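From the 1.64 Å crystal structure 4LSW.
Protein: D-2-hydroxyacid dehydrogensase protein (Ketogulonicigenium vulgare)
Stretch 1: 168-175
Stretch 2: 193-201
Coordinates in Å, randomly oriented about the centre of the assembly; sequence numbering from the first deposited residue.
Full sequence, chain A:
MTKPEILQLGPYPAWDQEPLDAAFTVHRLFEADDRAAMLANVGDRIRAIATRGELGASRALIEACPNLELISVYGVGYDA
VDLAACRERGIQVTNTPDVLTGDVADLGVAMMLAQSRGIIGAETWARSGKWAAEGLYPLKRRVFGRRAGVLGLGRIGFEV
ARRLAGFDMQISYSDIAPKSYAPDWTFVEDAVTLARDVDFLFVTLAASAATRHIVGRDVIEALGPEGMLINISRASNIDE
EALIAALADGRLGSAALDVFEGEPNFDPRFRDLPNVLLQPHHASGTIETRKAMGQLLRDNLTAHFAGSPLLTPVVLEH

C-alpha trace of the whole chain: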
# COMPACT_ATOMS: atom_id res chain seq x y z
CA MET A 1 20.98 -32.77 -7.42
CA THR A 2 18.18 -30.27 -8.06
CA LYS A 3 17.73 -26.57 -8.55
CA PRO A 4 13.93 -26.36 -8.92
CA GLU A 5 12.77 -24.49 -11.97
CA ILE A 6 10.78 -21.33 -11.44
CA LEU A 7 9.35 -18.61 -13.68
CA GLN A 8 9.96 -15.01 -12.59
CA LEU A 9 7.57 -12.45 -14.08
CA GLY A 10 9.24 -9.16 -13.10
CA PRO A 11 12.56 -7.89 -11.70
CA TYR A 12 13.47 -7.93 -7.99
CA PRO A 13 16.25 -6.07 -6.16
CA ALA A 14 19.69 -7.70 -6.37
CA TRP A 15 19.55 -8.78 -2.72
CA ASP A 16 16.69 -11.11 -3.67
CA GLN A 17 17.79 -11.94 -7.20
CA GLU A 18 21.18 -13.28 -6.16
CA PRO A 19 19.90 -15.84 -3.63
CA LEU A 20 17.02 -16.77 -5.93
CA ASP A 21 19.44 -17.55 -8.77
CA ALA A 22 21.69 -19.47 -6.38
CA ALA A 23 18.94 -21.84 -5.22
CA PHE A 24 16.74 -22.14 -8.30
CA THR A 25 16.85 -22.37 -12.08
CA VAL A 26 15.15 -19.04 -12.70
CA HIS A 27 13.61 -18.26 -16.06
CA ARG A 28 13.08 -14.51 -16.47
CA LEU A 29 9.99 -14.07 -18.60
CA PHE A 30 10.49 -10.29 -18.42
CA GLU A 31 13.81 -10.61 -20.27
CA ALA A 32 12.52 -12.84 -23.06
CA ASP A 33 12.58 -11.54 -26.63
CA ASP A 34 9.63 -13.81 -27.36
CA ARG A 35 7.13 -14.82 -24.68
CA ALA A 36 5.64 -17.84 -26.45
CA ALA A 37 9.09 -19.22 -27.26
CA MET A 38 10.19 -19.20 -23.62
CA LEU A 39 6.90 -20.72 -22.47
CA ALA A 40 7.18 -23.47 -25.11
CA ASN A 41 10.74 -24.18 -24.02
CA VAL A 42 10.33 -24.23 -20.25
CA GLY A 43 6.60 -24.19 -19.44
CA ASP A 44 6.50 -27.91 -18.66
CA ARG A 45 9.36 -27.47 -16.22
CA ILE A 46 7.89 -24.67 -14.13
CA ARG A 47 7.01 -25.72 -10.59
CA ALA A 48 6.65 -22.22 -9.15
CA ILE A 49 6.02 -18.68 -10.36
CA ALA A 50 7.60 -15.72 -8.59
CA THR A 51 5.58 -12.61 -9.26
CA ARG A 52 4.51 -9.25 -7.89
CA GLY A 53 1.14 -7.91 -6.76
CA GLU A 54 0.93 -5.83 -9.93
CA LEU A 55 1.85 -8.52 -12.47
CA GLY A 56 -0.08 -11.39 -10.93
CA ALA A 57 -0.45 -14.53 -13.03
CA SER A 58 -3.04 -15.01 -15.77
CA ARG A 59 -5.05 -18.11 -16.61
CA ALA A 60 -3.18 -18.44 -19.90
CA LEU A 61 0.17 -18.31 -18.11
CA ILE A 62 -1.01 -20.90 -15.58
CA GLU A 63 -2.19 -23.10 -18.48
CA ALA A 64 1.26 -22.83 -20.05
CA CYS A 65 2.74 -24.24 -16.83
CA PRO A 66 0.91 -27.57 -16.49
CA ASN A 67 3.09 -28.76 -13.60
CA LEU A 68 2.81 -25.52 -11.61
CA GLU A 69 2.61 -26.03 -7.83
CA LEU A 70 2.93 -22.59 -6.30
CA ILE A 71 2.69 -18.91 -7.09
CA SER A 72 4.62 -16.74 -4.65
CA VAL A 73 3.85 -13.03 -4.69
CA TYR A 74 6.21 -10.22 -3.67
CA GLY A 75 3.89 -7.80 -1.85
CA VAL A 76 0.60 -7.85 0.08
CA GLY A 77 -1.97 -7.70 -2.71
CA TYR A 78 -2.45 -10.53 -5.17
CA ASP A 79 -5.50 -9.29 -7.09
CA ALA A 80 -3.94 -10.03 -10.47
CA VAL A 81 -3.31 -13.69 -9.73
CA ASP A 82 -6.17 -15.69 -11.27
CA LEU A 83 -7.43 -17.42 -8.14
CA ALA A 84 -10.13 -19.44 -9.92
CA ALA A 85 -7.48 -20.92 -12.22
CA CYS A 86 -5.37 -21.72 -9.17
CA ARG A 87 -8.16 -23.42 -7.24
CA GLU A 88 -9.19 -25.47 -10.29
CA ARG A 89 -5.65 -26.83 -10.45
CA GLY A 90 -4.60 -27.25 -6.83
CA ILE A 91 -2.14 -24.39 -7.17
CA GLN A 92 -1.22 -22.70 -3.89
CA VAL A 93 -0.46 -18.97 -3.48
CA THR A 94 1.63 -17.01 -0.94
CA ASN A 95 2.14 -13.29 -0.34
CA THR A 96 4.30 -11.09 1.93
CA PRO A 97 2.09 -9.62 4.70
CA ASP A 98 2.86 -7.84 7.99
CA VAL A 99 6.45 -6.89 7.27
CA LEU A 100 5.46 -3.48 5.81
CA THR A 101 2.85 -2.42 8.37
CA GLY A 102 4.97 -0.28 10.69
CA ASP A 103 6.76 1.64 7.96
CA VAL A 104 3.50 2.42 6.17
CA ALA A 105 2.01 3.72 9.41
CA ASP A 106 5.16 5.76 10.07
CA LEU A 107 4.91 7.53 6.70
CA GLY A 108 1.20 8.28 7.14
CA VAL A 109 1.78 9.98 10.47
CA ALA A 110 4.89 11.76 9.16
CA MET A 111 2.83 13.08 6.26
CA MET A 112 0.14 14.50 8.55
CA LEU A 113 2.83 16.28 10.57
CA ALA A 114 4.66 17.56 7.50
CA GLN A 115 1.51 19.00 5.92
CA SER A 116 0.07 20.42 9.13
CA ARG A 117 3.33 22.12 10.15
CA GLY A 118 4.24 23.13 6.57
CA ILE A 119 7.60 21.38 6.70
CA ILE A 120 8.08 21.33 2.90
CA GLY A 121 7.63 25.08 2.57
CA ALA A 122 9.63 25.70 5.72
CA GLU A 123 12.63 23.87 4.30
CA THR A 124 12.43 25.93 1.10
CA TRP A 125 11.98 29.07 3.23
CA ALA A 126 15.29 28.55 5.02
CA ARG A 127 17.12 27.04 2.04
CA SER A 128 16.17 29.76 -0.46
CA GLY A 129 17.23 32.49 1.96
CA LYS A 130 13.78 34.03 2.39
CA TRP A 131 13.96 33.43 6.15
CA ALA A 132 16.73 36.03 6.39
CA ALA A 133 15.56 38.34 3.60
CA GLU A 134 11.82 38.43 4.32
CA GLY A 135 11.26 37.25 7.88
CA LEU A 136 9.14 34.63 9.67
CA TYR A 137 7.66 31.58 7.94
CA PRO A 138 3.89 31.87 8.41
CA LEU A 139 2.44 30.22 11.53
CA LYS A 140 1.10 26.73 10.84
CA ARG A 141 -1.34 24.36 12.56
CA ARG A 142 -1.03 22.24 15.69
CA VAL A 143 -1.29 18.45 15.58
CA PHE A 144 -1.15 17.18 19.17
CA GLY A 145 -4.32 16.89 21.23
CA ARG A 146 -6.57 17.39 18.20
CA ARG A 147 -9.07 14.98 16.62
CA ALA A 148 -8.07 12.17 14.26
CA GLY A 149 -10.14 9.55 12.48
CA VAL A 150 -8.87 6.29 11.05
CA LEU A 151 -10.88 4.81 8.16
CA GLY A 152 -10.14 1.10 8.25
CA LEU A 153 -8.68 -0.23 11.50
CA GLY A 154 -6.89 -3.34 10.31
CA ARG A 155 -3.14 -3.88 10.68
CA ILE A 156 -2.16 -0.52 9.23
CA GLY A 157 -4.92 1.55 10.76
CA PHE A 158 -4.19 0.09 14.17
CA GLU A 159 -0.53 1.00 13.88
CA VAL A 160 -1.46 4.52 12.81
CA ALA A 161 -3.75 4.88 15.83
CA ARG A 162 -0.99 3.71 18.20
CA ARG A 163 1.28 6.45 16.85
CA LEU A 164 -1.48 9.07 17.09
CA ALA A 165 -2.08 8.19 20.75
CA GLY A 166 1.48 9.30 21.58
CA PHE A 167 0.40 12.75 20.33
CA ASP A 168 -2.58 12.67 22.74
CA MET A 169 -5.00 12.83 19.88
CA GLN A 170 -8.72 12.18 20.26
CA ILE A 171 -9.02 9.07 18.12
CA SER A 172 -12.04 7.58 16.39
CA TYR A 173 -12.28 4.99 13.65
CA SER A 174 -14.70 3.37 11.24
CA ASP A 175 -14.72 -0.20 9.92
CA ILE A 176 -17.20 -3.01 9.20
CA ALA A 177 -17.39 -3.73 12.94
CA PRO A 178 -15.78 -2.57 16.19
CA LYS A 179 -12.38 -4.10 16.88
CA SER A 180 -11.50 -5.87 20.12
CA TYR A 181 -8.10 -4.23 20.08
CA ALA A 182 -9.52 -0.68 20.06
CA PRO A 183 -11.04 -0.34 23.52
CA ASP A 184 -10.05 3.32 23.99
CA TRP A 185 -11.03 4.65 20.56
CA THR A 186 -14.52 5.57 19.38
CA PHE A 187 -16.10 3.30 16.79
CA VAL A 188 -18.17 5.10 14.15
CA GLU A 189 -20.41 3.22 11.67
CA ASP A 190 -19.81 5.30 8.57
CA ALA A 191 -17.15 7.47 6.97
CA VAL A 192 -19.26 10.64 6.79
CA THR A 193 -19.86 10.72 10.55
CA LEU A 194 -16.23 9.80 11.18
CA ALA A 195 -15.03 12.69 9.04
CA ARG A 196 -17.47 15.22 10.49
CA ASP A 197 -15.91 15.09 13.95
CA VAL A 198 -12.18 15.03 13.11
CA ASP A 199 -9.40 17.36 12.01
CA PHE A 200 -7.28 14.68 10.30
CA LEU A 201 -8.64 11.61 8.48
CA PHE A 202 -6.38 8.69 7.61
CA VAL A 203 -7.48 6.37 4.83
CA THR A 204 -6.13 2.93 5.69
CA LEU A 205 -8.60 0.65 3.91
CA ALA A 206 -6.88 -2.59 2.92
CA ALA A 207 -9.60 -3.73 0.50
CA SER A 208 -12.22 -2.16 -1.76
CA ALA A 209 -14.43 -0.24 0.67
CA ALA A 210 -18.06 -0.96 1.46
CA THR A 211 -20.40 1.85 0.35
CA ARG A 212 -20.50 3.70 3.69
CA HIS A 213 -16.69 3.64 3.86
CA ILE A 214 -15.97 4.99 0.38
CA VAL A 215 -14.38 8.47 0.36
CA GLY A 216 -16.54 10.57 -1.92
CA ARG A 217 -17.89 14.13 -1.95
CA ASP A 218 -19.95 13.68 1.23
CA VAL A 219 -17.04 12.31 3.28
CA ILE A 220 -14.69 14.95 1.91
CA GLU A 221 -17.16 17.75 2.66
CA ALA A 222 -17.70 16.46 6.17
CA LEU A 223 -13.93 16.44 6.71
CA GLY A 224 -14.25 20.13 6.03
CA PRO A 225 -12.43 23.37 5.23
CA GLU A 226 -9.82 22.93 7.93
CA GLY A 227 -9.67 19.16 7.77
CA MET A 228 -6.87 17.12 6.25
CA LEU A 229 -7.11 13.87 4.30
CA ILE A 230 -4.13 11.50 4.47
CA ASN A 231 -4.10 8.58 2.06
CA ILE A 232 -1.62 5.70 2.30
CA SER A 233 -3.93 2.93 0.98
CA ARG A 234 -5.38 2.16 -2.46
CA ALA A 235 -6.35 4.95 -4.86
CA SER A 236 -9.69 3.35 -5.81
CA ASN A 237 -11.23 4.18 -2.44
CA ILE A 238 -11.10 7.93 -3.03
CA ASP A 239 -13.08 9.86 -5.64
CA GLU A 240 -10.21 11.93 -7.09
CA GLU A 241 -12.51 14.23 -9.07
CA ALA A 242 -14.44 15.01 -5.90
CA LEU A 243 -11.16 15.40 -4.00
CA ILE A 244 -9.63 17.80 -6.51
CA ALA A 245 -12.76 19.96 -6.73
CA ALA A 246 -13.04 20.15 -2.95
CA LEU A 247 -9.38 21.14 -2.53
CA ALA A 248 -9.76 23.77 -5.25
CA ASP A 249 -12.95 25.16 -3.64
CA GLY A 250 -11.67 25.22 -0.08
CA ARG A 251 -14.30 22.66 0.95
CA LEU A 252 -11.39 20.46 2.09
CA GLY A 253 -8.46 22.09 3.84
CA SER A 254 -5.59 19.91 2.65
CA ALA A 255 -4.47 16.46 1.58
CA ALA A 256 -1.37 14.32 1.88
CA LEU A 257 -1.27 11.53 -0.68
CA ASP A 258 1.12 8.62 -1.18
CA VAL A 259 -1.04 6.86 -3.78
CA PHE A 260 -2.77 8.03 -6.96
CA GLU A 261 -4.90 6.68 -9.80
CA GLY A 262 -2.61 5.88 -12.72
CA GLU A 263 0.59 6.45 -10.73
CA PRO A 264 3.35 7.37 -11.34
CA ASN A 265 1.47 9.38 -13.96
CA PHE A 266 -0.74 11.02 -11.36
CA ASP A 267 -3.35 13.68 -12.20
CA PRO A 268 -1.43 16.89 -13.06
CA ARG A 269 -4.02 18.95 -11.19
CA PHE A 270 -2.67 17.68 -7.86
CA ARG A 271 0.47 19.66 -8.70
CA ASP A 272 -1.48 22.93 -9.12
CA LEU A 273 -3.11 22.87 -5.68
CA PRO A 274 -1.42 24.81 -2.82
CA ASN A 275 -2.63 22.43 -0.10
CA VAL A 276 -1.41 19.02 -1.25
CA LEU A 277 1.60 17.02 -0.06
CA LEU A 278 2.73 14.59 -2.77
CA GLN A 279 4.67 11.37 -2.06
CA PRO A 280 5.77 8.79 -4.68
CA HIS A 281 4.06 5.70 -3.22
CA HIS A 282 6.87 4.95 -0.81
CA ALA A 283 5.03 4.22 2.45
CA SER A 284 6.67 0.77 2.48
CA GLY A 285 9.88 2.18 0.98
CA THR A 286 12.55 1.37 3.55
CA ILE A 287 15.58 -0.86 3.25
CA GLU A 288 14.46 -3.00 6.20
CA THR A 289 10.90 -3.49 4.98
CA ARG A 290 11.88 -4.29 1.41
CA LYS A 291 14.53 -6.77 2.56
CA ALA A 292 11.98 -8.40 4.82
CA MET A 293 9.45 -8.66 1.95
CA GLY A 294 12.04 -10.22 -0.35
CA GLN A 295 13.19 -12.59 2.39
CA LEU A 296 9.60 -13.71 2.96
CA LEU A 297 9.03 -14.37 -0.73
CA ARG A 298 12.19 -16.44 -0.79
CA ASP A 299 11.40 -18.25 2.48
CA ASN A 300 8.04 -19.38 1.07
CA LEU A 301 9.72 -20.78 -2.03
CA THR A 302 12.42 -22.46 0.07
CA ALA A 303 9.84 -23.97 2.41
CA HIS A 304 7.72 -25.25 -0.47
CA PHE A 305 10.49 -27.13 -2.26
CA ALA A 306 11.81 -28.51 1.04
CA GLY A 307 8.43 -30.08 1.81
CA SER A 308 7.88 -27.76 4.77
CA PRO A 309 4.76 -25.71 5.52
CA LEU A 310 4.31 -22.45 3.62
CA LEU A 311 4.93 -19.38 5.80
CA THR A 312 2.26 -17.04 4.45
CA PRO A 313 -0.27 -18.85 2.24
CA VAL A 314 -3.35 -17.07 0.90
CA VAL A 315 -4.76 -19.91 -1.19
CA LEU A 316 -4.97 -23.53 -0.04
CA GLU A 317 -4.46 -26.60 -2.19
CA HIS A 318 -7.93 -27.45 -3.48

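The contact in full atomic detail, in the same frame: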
# COMPACT_ATOMS: atom_id res chain seq x y z
N ASP A 168 -1.40 12.37 21.93
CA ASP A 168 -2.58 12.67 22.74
C ASP A 168 -3.77 13.07 21.91
O ASP A 168 -4.59 13.89 22.32
CB ASP A 168 -2.27 13.75 23.78
CG ASP A 168 -1.32 13.28 24.86
OD1 ASP A 168 -1.19 12.05 25.05
OD2 ASP A 168 -0.71 14.15 25.51
N MET A 169 -3.87 12.50 20.72
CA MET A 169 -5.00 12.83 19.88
C MET A 169 -6.27 12.14 20.36
O MET A 169 -6.22 11.10 21.05
CB MET A 169 -4.70 12.54 18.42
CG MET A 169 -3.43 13.24 17.94
SD MET A 169 -3.19 13.19 16.17
CE MET A 169 -4.26 14.56 15.73
N GLN A 170 -7.40 12.76 20.02
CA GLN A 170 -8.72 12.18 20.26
C GLN A 170 -9.03 11.32 19.04
O GLN A 170 -9.28 11.85 17.95
CB GLN A 170 -9.75 13.29 20.44
CG GLN A 170 -9.33 14.35 21.46
CD GLN A 170 -10.16 15.61 21.36
OE1 GLN A 170 -11.37 15.60 21.58
NE2 GLN A 170 -9.51 16.72 21.01
N ILE A 171 -9.02 10.01 19.23
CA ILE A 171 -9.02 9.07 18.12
C ILE A 171 -10.34 8.34 17.98
O ILE A 171 -10.86 7.76 18.93
CB ILE A 171 -7.90 8.05 18.29
CG1 ILE A 171 -6.57 8.80 18.34
CG2 ILE A 171 -7.91 7.04 17.15
CD1 ILE A 171 -5.45 8.01 18.98
N SER A 172 -10.89 8.40 16.76
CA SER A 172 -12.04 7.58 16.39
C SER A 172 -11.71 6.80 15.14
O SER A 172 -10.73 7.07 14.45
CB SER A 172 -13.25 8.48 16.15
OG SER A 172 -12.89 9.56 15.30
N TYR A 173 -12.53 5.81 14.83
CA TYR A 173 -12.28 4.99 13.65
C TYR A 173 -13.58 4.43 13.12
O TYR A 173 -14.58 4.35 13.85
CB TYR A 173 -11.32 3.84 13.97
CG TYR A 173 -11.90 2.75 14.85
CD1 TYR A 173 -11.98 2.89 16.23
CD2 TYR A 173 -12.37 1.56 14.29
CE1 TYR A 173 -12.51 1.87 17.03
CE2 TYR A 173 -12.89 0.54 15.07
CZ TYR A 173 -12.95 0.70 16.45
OH TYR A 173 -13.48 -0.33 17.21
N SER A 174 -13.57 4.06 11.84
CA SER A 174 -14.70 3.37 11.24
C SER A 174 -14.21 2.11 10.54
O SER A 174 -13.11 2.09 9.99
CB SER A 174 -15.40 4.28 10.24
OG SER A 174 -16.59 3.66 9.75
N ASP A 175 -15.02 1.06 10.59
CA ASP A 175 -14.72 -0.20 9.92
C ASP A 175 -16.04 -0.95 9.84
O ASP A 175 -17.08 -0.39 10.21
CB ASP A 175 -13.66 -1.00 10.70
CG ASP A 175 -12.81 -1.88 9.80
OD1 ASP A 175 -13.36 -2.56 8.90
OD2 ASP A 175 -11.57 -1.90 9.99
N THR A 193 -19.83 10.36 9.13
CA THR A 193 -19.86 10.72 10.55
C THR A 193 -18.45 10.78 11.12
O THR A 193 -18.12 11.68 11.89
CB THR A 193 -20.68 9.71 11.35
OG1 THR A 193 -21.98 9.58 10.76
CG2 THR A 193 -20.81 10.16 12.80
N LEU A 194 -17.61 9.82 10.73
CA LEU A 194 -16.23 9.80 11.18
C LEU A 194 -15.55 11.12 10.81
O LEU A 194 -14.93 11.79 11.65
CB LEU A 194 -15.48 8.63 10.54
CG LEU A 194 -14.00 8.49 10.92
CD1 LEU A 194 -13.88 8.14 12.38
CD2 LEU A 194 -13.36 7.42 10.06
N ALA A 195 -15.69 11.50 9.55
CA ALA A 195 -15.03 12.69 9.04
C ALA A 195 -15.53 13.98 9.68
O ALA A 195 -14.76 14.92 9.92
CB ALA A 195 -15.21 12.75 7.54
N ARG A 196 -16.84 14.03 9.93
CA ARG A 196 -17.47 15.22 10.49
C ARG A 196 -16.80 15.71 11.77
O ARG A 196 -16.65 16.92 11.97
CB ARG A 196 -18.96 14.96 10.74
CG ARG A 196 -19.71 16.18 11.25
CD ARG A 196 -21.15 15.85 11.62
NE ARG A 196 -21.23 14.66 12.46
CZ ARG A 196 -21.48 14.67 13.77
NH1 ARG A 196 -21.69 15.82 14.40
NH2 ARG A 196 -21.53 13.53 14.45
N ASP A 197 -16.39 14.77 12.61
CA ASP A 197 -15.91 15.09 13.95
C ASP A 197 -14.39 15.07 14.10
O ASP A 197 -13.90 15.06 15.23
CB ASP A 197 -16.52 14.13 14.98
CG ASP A 197 -18.02 14.26 15.09
OD1 ASP A 197 -18.53 15.35 14.80
OD2 ASP A 197 -18.68 13.26 15.44
N VAL A 198 -13.65 15.06 13.00
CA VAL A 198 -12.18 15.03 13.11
C VAL A 198 -11.48 16.11 12.30
O VAL A 198 -12.05 16.68 11.37
CB VAL A 198 -11.57 13.65 12.75
CG1 VAL A 198 -12.19 12.56 13.59
CG2 VAL A 198 -11.75 13.35 11.25
N ASP A 199 -10.22 16.38 12.67
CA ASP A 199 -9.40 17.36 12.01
C ASP A 199 -8.46 16.72 10.98
O ASP A 199 -8.01 17.39 10.05
CB ASP A 199 -8.58 18.13 13.06
CG ASP A 199 -9.46 18.75 14.13
OD1 ASP A 199 -10.27 19.61 13.75
OD2 ASP A 199 -9.37 18.37 15.32
N PHE A 200 -8.19 15.43 11.15
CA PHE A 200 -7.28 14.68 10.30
C PHE A 200 -7.94 13.34 10.06
O PHE A 200 -8.37 12.70 11.02
CB PHE A 200 -5.94 14.44 11.00
CG PHE A 200 -5.25 15.69 11.47
CD1 PHE A 200 -4.41 16.40 10.63
CD2 PHE A 200 -5.44 16.16 12.77
CE1 PHE A 200 -3.76 17.55 11.06
CE2 PHE A 200 -4.79 17.32 13.21
CZ PHE A 200 -3.95 18.01 12.36
N LEU A 201 -8.05 12.92 8.81
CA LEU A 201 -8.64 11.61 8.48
C LEU A 201 -7.65 10.76 7.71
O LEU A 201 -7.19 11.16 6.63
CB LEU A 201 -9.91 11.79 7.63
CG LEU A 201 -10.62 10.51 7.20
CD1 LEU A 201 -11.16 9.75 8.40
CD2 LEU A 201 -11.75 10.83 6.22
O HOH W 1 -15.17 10.86 14.38

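Van der Waals packing dominates this contact, which buries 247 Å² over both sides, and no direct hydrogen bond crosses it. Leu194, near the end of its helix, contributes most, with 75 Å² covered. Its side chain (chi1 t, chi2 p) reaches across to the strand, and its two methyls span neighbouring residues: CD1 is 3.4 Å from Ser172 OG and 3.6 Å from the backbone N of Tyr173, while CD2 is 3.7 Å from Ser174 CB. The alternation of the strand explains this pattern. Ser172 and Ser174 direct their CA-to-CB bonds toward the second stretch, whereas that of Tyr173 points away, leaving its main chain to meet the leucine.

Val198 adds a second apolar neighbour for Ser172, with CG1 3.5 Å from OG. Further along, Met169 CE approaches Phe200 CD2 at 3.6 Å, obliquely to the ring. The Phe200 CA-to-CB bond runs sideways, but the end of the side chain comes nearer.

The polar link is indirect. Water 1 lies 2.8 Å from Ser172 OG and donates to Leu194 O at 2.9 Å, so it joins the strand hydroxyl to a helix carbonyl; the direction of the first bond is undecided. Leu194 O also receives a weak bond from Asp197 N (3.5 Å), where the chain leaves helical geometry, and Val198 N donates to Ala195 O at 3.3 Å.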